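Local structure of levoglucosan dehydrogenase (Pseudarthrobacter phenanthrenivorans, 6A3F) at residues W185-F197 with S233-G245. The protein catalyses the NAD(+)-dependent oxidation of levoglucosan to 3-dehydrolevoglucosan, with high specificity for both the sugar and the coenzyme. Sequence-based numbering, arbitrary orientation.
Sequences WSADPNSPLSWRF and STWIPERPLQSGG. With SO4 (sulfate ion), chain E.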
# COMPACT_ATOMS: atom_id res chain seq x y z
N TRP B 185 8.08 -19.76 6.88
CA TRP B 185 9.48 -20.20 7.02
C TRP B 185 9.57 -21.74 6.92
O TRP B 185 10.61 -22.24 6.56
CB TRP B 185 10.13 -19.72 8.32
CG TRP B 185 9.44 -20.20 9.57
CD1 TRP B 185 8.44 -19.56 10.25
CD2 TRP B 185 9.75 -21.38 10.32
NE1 TRP B 185 8.06 -20.30 11.32
CE2 TRP B 185 8.83 -21.43 11.38
CE3 TRP B 185 10.64 -22.45 10.13
CZ2 TRP B 185 8.84 -22.45 12.32
CZ3 TRP B 185 10.65 -23.47 11.06
CH2 TRP B 185 9.76 -23.46 12.14
N SER B 186 8.52 -22.45 7.29
CA SER B 186 8.58 -23.96 7.20
C SER B 186 7.75 -24.49 6.03
O SER B 186 7.37 -25.68 5.97
CB SER B 186 8.17 -24.58 8.52
OG SER B 186 6.83 -24.24 8.85
N ALA B 187 7.43 -23.65 5.06
CA ALA B 187 6.47 -24.07 4.03
C ALA B 187 7.12 -25.03 3.01
O ALA B 187 6.42 -25.59 2.20
CB ALA B 187 5.93 -22.87 3.30
N ASP B 188 8.42 -25.17 3.03
CA ASP B 188 9.11 -26.20 2.23
C ASP B 188 9.15 -27.53 3.07
O ASP B 188 9.68 -27.57 4.15
CB ASP B 188 10.51 -25.71 1.92
CG ASP B 188 11.31 -26.64 0.99
OD1 ASP B 188 10.94 -27.80 0.78
OD2 ASP B 188 12.34 -26.16 0.47
N PRO B 189 8.62 -28.62 2.51
CA PRO B 189 8.63 -29.93 3.22
C PRO B 189 10.04 -30.44 3.57
O PRO B 189 10.18 -31.28 4.49
CB PRO B 189 7.94 -30.88 2.23
CG PRO B 189 7.21 -30.00 1.27
CD PRO B 189 8.05 -28.74 1.17
N ASN B 190 11.07 -29.92 2.91
CA ASN B 190 12.51 -30.30 3.21
C ASN B 190 13.06 -29.58 4.44
O ASN B 190 14.13 -29.93 4.92
CB ASN B 190 13.41 -30.07 2.00
CG ASN B 190 13.07 -30.95 0.81
OD1 ASN B 190 12.77 -32.13 0.98
ND2 ASN B 190 13.10 -30.40 -0.39
N SER B 191 12.38 -28.53 4.92
CA SER B 191 12.74 -27.88 6.13
C SER B 191 12.66 -28.90 7.26
O SER B 191 11.67 -29.60 7.38
CB SER B 191 11.85 -26.68 6.37
OG SER B 191 12.28 -25.93 7.48
N PRO B 192 13.72 -29.02 8.06
CA PRO B 192 13.84 -30.22 8.88
C PRO B 192 12.89 -30.32 10.09
O PRO B 192 12.30 -29.33 10.63
CB PRO B 192 15.30 -30.19 9.37
CG PRO B 192 15.64 -28.73 9.39
CD PRO B 192 14.91 -28.17 8.19
N LEU B 193 12.77 -31.55 10.59
CA LEU B 193 11.97 -31.82 11.78
C LEU B 193 12.76 -31.35 13.00
O LEU B 193 13.76 -31.95 13.34
CB LEU B 193 11.71 -33.34 11.85
CG LEU B 193 10.64 -33.79 12.85
CD1 LEU B 193 9.25 -33.37 12.40
CD2 LEU B 193 10.67 -35.31 13.01
N SER B 194 12.36 -30.22 13.58
CA SER B 194 12.96 -29.69 14.73
C SER B 194 11.95 -29.81 15.87
O SER B 194 10.81 -30.31 15.66
CB SER B 194 13.38 -28.26 14.51
OG SER B 194 12.24 -27.42 14.37
N TRP B 195 12.36 -29.33 17.04
CA TRP B 195 11.54 -29.39 18.22
C TRP B 195 10.20 -28.67 18.02
O TRP B 195 9.22 -29.03 18.68
CB TRP B 195 12.27 -28.87 19.45
CG TRP B 195 12.45 -27.38 19.53
CD1 TRP B 195 13.55 -26.68 19.12
CD2 TRP B 195 11.53 -26.40 20.08
NE1 TRP B 195 13.38 -25.35 19.38
CE2 TRP B 195 12.15 -25.14 19.96
CE3 TRP B 195 10.25 -26.47 20.66
CZ2 TRP B 195 11.55 -23.95 20.39
CZ3 TRP B 195 9.66 -25.30 21.10
CH2 TRP B 195 10.31 -24.06 20.98
N ARG B 196 10.19 -27.62 17.19
CA ARG B 196 8.95 -26.86 16.97
C ARG B 196 7.91 -27.71 16.23
O ARG B 196 6.73 -27.31 16.18
CB ARG B 196 9.21 -25.57 16.15
CG ARG B 196 10.04 -24.52 16.86
CD ARG B 196 10.15 -23.23 16.06
NE ARG B 196 10.76 -22.20 16.89
CZ ARG B 196 12.04 -22.15 17.19
NH1 ARG B 196 12.87 -23.05 16.67
NH2 ARG B 196 12.49 -21.25 18.05
N PHE B 197 8.28 -28.89 15.70
CA PHE B 197 7.33 -29.76 15.04
C PHE B 197 7.03 -30.99 15.90
O PHE B 197 6.42 -31.92 15.39
CB PHE B 197 7.81 -30.13 13.64
CG PHE B 197 7.94 -28.94 12.73
CD1 PHE B 197 6.81 -28.37 12.15
CD2 PHE B 197 9.16 -28.32 12.54
CE1 PHE B 197 6.90 -27.24 11.37
CE2 PHE B 197 9.25 -27.15 11.79
CZ PHE B 197 8.13 -26.62 11.20
N SER B 233 -5.01 -27.83 11.36
CA SER B 233 -4.62 -28.47 10.17
C SER B 233 -3.12 -28.71 10.19
O SER B 233 -2.34 -27.89 10.72
CB SER B 233 -5.02 -27.66 8.96
OG SER B 233 -6.41 -27.36 8.97
N THR B 234 -2.72 -29.87 9.64
CA THR B 234 -1.32 -30.18 9.39
C THR B 234 -1.16 -30.43 7.91
O THR B 234 -1.85 -31.30 7.32
CB THR B 234 -0.83 -31.38 10.22
OG1 THR B 234 -1.02 -31.06 11.59
CG2 THR B 234 0.63 -31.70 9.96
N TRP B 235 -0.34 -29.60 7.26
CA TRP B 235 -0.19 -29.62 5.81
C TRP B 235 1.07 -30.37 5.35
O TRP B 235 1.10 -30.78 4.21
CB TRP B 235 -0.09 -28.18 5.30
CG TRP B 235 -1.26 -27.32 5.64
CD1 TRP B 235 -1.23 -26.10 6.25
CD2 TRP B 235 -2.62 -27.55 5.24
NE1 TRP B 235 -2.50 -25.58 6.31
CE2 TRP B 235 -3.37 -26.45 5.73
CE3 TRP B 235 -3.29 -28.61 4.62
CZ2 TRP B 235 -4.74 -26.34 5.56
CZ3 TRP B 235 -4.66 -28.50 4.45
CH2 TRP B 235 -5.37 -27.39 4.92
N ILE B 236 2.09 -30.39 6.18
CA ILE B 236 3.37 -31.09 5.86
C ILE B 236 3.56 -32.10 7.00
O ILE B 236 3.96 -31.79 8.09
CB ILE B 236 4.53 -30.09 5.70
CG1 ILE B 236 4.29 -29.21 4.47
CG2 ILE B 236 5.89 -30.82 5.67
CD1 ILE B 236 5.30 -28.10 4.27
N PRO B 237 3.08 -33.35 6.77
CA PRO B 237 2.91 -34.26 7.88
C PRO B 237 4.18 -35.06 8.22
O PRO B 237 4.17 -35.78 9.18
CB PRO B 237 1.81 -35.21 7.38
CG PRO B 237 2.02 -35.22 5.89
CD PRO B 237 2.34 -33.77 5.58
N GLU B 238 5.21 -34.89 7.42
CA GLU B 238 6.46 -35.60 7.58
C GLU B 238 7.61 -34.65 7.23
O GLU B 238 7.58 -33.99 6.21
CB GLU B 238 6.36 -36.81 6.64
CG GLU B 238 7.61 -37.56 6.35
CD GLU B 238 7.22 -38.85 5.63
OE1 GLU B 238 7.36 -38.89 4.40
OE2 GLU B 238 6.69 -39.74 6.31
N ARG B 239 8.68 -34.69 8.00
CA ARG B 239 9.88 -33.93 7.62
C ARG B 239 11.16 -34.75 7.87
O ARG B 239 11.19 -35.66 8.71
CB ARG B 239 10.00 -32.63 8.43
CG ARG B 239 8.94 -31.59 8.09
CD ARG B 239 8.94 -30.43 9.08
NE ARG B 239 7.91 -29.45 8.73
CZ ARG B 239 7.95 -28.61 7.69
NH1 ARG B 239 8.99 -28.57 6.87
NH2 ARG B 239 6.90 -27.81 7.46
N PRO B 240 12.21 -34.38 7.16
CA PRO B 240 13.48 -35.07 7.36
C PRO B 240 14.16 -34.67 8.66
O PRO B 240 14.26 -33.49 8.95
CB PRO B 240 14.38 -34.60 6.20
CG PRO B 240 13.76 -33.29 5.77
CD PRO B 240 12.28 -33.49 6.01
N LEU B 241 14.72 -35.63 9.39
CA LEU B 241 15.58 -35.27 10.48
C LEU B 241 16.87 -34.68 9.89
O LEU B 241 17.23 -34.99 8.77
CB LEU B 241 15.83 -36.52 11.34
CG LEU B 241 14.65 -36.99 12.19
CD1 LEU B 241 14.81 -38.46 12.60
CD2 LEU B 241 14.47 -36.13 13.44
N GLN B 242 17.54 -33.80 10.65
CA GLN B 242 18.93 -33.34 10.33
C GLN B 242 19.93 -34.35 10.92
O GLN B 242 20.01 -34.46 12.14
CB GLN B 242 19.24 -31.97 10.95
CG GLN B 242 18.49 -30.83 10.29
CD GLN B 242 18.78 -29.47 10.89
OE1 GLN B 242 18.43 -29.17 12.03
NE2 GLN B 242 19.45 -28.64 10.11
N SER B 243 20.65 -35.08 10.07
CA SER B 243 21.52 -36.20 10.55
C SER B 243 22.74 -35.65 11.31
O SER B 243 23.37 -36.32 12.15
CB SER B 243 21.92 -37.12 9.40
OG SER B 243 23.02 -36.60 8.67
N GLY B 244 23.09 -34.40 11.04
CA GLY B 244 24.25 -33.78 11.65
C GLY B 244 23.86 -32.90 12.83
O GLY B 244 24.70 -32.18 13.33
N GLY B 245 22.61 -32.99 13.28
CA GLY B 245 22.18 -32.36 14.52
C GLY B 245 21.43 -31.06 14.30
O GLY B 245 21.46 -30.47 13.20
S SO4 E . 15.82 -22.50 18.93
O1 SO4 E . 14.84 -21.64 19.65
O2 SO4 E . 15.29 -22.87 17.58
O3 SO4 E . 17.12 -21.77 18.80
O4 SO4 E . 15.99 -23.74 19.74
O HOH W 1 9.85 -33.99 3.86
O HOH W 2 16.16 -32.82 12.87
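Leu193 and Pro240 join the backbones where 191-194 crosses strand 238-242 steeply: Leu193 N donates to Pro240 O (2.9 Å), while a water links Leu193 O to Gln242 N. Arg239 illustrates how one buried arginine can bind several carbonyls of an irregular loop, here 186-191. With CG anti to the carbonyl carbon (chi1 -69°) and the chain extended to NE, its guanidinium reaches into the bend at 186-191 and meets three backbone carbonyls. Arg239 NH2 grips Ser186 O at 2.6 Å, in the carbonyl plane and on a lone pair. Arg239 NH1 serves both Asp188 O at 3.0 Å and Ser191 O at 2.9 Å, the first and last residues of the type I turn 188-191, which ties the two ends of the turn to one nitrogen; Asp188 O also takes the turn's own bond from Ser191 N, on the opposite face of its carbonyl plane. Phe197 lies over one guanidinium face in a cation-pi contact, its ring plane turned 37° from that of the guanidinium, and Arg239 CD sits almost on the ring normal, 4.0 Å from the centroid. Ile236 CG2 covers the other face and also touches Pro189 CB at 4.0 Å. Farther along, the Pro192 ring rests on the Gln242 chain (CB to CG 3.4 Å), and Leu193 and Leu241 lie side by side through their CD2 methyls. Beyond this packing, Trp195 and Arg196, which bind NADH, hold a sulfate, probably from the crystallisation liquor; Arg196, which also binds levoglucosan, gives it its NH1 and NH2. The loop, leaving strand 174-182 of the large mixed sheet, thus lies against strand 238-242, itself paired antiparallel with 256-261, before Trp195 packs on helix 199-202.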